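Bd3460 (Bdellovibrio bacteriovorus, PDB 5CEC) is an ankyrin-repeat immunity protein that binds the predatory endopeptidase Bd3459 and probably protects the predator from its own enzyme during prey invasion. Local coordinates at residues A32-A37 with M64-N69. Sequence-based numbering, arbitrary orientation.
Sequences ALNEAA and MTPLMN
Helix 31-39 packs against the start of helix 66-72, the first helix of a predicted ankyrin repeat, and the nearest CA pair is Asn-34 with Pro-66, 4.9 Å between the two CA atoms. The tight part mixes aliphatic and amide surfaces: the proline ring, Leu-33, Ala-37 and the Asn-34 and Asn-69 side chains. Leu-33, with CG anti to its backbone N (chi1 173°), brings CD2 to 3.6 Å from Pro-66 CG, the two side chains crossing at about a right angle; the same leucine also reaches Val-45 and Val-49 of helix 42-49. Farther along, the methyl CB of Ala-37 lies against Pro-66 O and also meets CB of Asn-69.

Asn-34 OD1 stands 3.4 Å from Pro-66 CG, close also to the proline nitrogen, which carries no hydrogen to offer. The Asn-34 amide plane is only 15° from that of Asn-69, whose ND2 comes within 3.5 Å of Asn-34 CB. That ND2 donates to Thr-65 O at 3.0 Å, from above the carbonyl plane. Thr-65 O also accepts Asn-69 N, so two donors grip it. Thr-65 OG1 accepts Met-68 N at 3.1 Å in a capping box whose return bond, Thr-65 N to Met-68 SD, is weak; Thr-65, Pro-66 and Leu-67 match the start of the ankyrin TPLH signature, with Met-68 in the histidine's place.

The looser side lies toward Met-64. Asn-34 ND2 is 4.2 Å from Met-64 O, and a water spans the gap, accepting from ND2 at 2.8 Å and lying within hydrogen-bonding distance of the carbonyl. Between these two segments, the chemistry thus implies joining by van der Waals packing of aliphatic and amide groups, with Asn-69 ND2 bonded internally and Asn-34 ND2 through water.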
ATOM      1  N   ALA B  32     -11.249 -19.512   8.880  1.00 34.23           N
ATOM      2  CA  ALA B  32     -10.950 -19.400   7.450  1.00 33.74           C
ATOM      3  C   ALA B  32     -11.698 -18.245   6.779  1.00 33.12           C
ATOM      4  O   ALA B  32     -11.113 -17.515   5.980  1.00 34.60           O
ATOM      5  CB  ALA B  32     -11.259 -20.708   6.744  1.00 33.38           C
ATOM      6  N   LEU B  33     -12.987 -18.099   7.089  1.00 31.99           N
ATOM      7  CA  LEU B  33     -13.769 -16.988   6.569  1.00 29.72           C
ATOM      8  C   LEU B  33     -13.192 -15.638   7.021  1.00 27.14           C
ATOM      9  O   LEU B  33     -13.037 -14.698   6.203  1.00 28.82           O
ATOM     10  CB  LEU B  33     -15.222 -17.056   7.018  1.00 30.17           C
ATOM     11  CG  LEU B  33     -16.127 -15.861   6.680  1.00 28.26           C
ATOM     12  CD1 LEU B  33     -16.130 -15.499   5.204  1.00 30.62           C
ATOM     13  CD2 LEU B  33     -17.554 -16.115   7.127  1.00 28.09           C
ATOM     14  N   ASN B  34     -12.921 -15.523   8.320  1.00 27.34           N
ATOM     15  CA  ASN B  34     -12.373 -14.269   8.877  1.00 26.06           C
ATOM     16  C   ASN B  34     -11.044 -13.875   8.242  1.00 25.20           C
ATOM     17  O   ASN B  34     -10.843 -12.713   7.898  1.00 26.67           O
ATOM     18  CB  ASN B  34     -12.267 -14.331  10.404  1.00 25.96           C
ATOM     19  CG  ASN B  34     -13.624 -14.392  11.075  1.00 29.55           C
ATOM     20  OD1 ASN B  34     -14.663 -14.133  10.445  1.00 28.47           O
ATOM     21  ND2 ASN B  34     -13.637 -14.768  12.334  1.00 32.01           N
ATOM     22  N   GLU B  35     -10.171 -14.863   8.037  1.00 28.42           N
ATOM     23  CA  GLU B  35      -8.899 -14.642   7.348  1.00 29.46           C
ATOM     24  C   GLU B  35      -9.075 -14.213   5.884  1.00 29.02           C
ATOM     25  O   GLU B  35      -8.482 -13.222   5.438  1.00 30.95           O
ATOM     26  CB  GLU B  35      -7.997 -15.881   7.488  1.00 33.82           C
ATOM     27  CG  GLU B  35      -7.470 -16.050   8.916  1.00 39.72           C
ATOM     28  CD  GLU B  35      -6.544 -17.241   9.115  1.00 44.34           C
ATOM     29  OE1 GLU B  35      -6.475 -18.126   8.240  1.00 51.02           O
ATOM     30  OE2 GLU B  35      -5.876 -17.294  10.169  1.00 49.03           O
ATOM     31  N   ALA B  36      -9.941 -14.905   5.152  1.00 28.43           N
ATOM     32  CA  ALA B  36     -10.215 -14.518   3.762  1.00 29.28           C
ATOM     33  C   ALA B  36     -10.795 -13.110   3.667  1.00 26.33           C
ATOM     34  O   ALA B  36     -10.440 -12.337   2.771  1.00 27.16           O
ATOM     35  CB  ALA B  36     -11.147 -15.532   3.114  1.00 30.11           C
ATOM     36  N   ALA B  37     -11.661 -12.782   4.623  1.00 26.01           N
ATOM     37  CA  ALA B  37     -12.285 -11.464   4.653  1.00 23.60           C
ATOM     38  C   ALA B  37     -11.277 -10.333   4.874  1.00 23.03           C
ATOM     39  O   ALA B  37     -11.371  -9.276   4.240  1.00 24.08           O
ATOM     40  CB  ALA B  37     -13.384 -11.407   5.704  1.00 23.63           C
ATOM     41  N   MET B  64     -14.180 -10.523  16.956  1.00 17.98           N
ATOM     42  CA  MET B  64     -14.235 -10.154  15.540  1.00 18.26           C
ATOM     43  C   MET B  64     -15.293 -10.931  14.786  1.00 18.39           C
ATOM     44  O   MET B  64     -15.506 -12.135  15.014  1.00 21.00           O
ATOM     45  CB  MET B  64     -12.882 -10.395  14.865  1.00 18.60           C
ATOM     46  CG  MET B  64     -11.726  -9.619  15.478  1.00 17.60           C
ATOM     47  SD  MET B  64     -11.840  -7.847  15.188  1.00 18.16           S
ATOM     48  CE  MET B  64     -11.401  -7.745  13.454  1.00 18.30           C
ATOM     49  N   THR B  65     -15.885 -10.247  13.834  1.00 17.88           N
ATOM     50  CA  THR B  65     -16.779 -10.816  12.833  1.00 18.89           C
ATOM     51  C   THR B  65     -16.128 -10.748  11.452  1.00 18.97           C
ATOM     52  O   THR B  65     -15.169 -10.002  11.241  1.00 18.00           O
ATOM     53  CB  THR B  65     -18.051  -9.990  12.729  1.00 18.63           C
ATOM     54  OG1 THR B  65     -17.711  -8.647  12.356  1.00 18.21           O
ATOM     55  CG2 THR B  65     -18.827 -10.003  14.045  1.00 19.95           C
ATOM     56  N   PRO B  66     -16.688 -11.482  10.478  1.00 19.19           N
ATOM     57  CA  PRO B  66     -16.265 -11.304   9.089  1.00 19.75           C
ATOM     58  C   PRO B  66     -16.305  -9.858   8.630  1.00 18.09           C
ATOM     59  O   PRO B  66     -15.394  -9.407   7.907  1.00 18.50           O
ATOM     60  CB  PRO B  66     -17.287 -12.145   8.309  1.00 20.97           C
ATOM     61  CG  PRO B  66     -17.665 -13.219   9.271  1.00 20.89           C
ATOM     62  CD  PRO B  66     -17.645 -12.603  10.625  1.00 19.58           C
ATOM     63  N   LEU B  67     -17.376  -9.148   8.959  1.00 16.83           N
ATOM     64  CA  LEU B  67     -17.502  -7.770   8.502  1.00 17.10           C
ATOM     65  C   LEU B  67     -16.380  -6.894   9.046  1.00 16.95           C
ATOM     66  O   LEU B  67     -15.862  -6.030   8.325  1.00 16.10           O
ATOM     67  CB  LEU B  67     -18.869  -7.201   8.904  1.00 16.32           C
ATOM     68  CG  LEU B  67     -19.163  -5.807   8.364  1.00 16.68           C
ATOM     69  CD1 LEU B  67     -19.291  -5.808   6.865  1.00 17.53           C
ATOM     70  CD2 LEU B  67     -20.378  -5.205   9.025  1.00 17.62           C
ATOM     71  N   MET B  68     -16.045  -7.055  10.324  1.00 16.12           N
ATOM     72  CA  MET B  68     -14.929  -6.284  10.903  1.00 15.60           C
ATOM     73  C   MET B  68     -13.630  -6.567  10.180  1.00 16.42           C
ATOM     74  O   MET B  68     -12.860  -5.641   9.929  1.00 17.64           O
ATOM     75  CB  MET B  68     -14.758  -6.576  12.383  1.00 15.91           C
ATOM     76  CG  MET B  68     -15.858  -6.053  13.285  1.00 15.72           C
ATOM     77  SD  MET B  68     -15.652  -6.855  14.888  1.00 17.34           S
ATOM     78  CE  MET B  68     -17.303  -6.691  15.529  1.00 18.62           C
ATOM     79  N   ASN B  69     -13.367  -7.834   9.903  1.00 17.50           N
ATOM     80  CA  ASN B  69     -12.194  -8.207   9.150  1.00 18.96           C
ATOM     81  C   ASN B  69     -12.153  -7.577   7.766  1.00 18.75           C
ATOM     82  O   ASN B  69     -11.118  -7.051   7.362  1.00 19.57           O
ATOM     83  CB  ASN B  69     -12.122  -9.731   9.043  1.00 19.92           C
ATOM     84  CG  ASN B  69     -11.486 -10.375  10.243  1.00 21.51           C
ATOM     85  OD1 ASN B  69     -10.275 -10.390  10.357  1.00 26.14           O
ATOM     86  ND2 ASN B  69     -12.296 -10.923  11.139  1.00 21.64           N
TER
HETATM   87  O   HOH W   1     -16.141 -14.299  13.577  1.00 29.66           O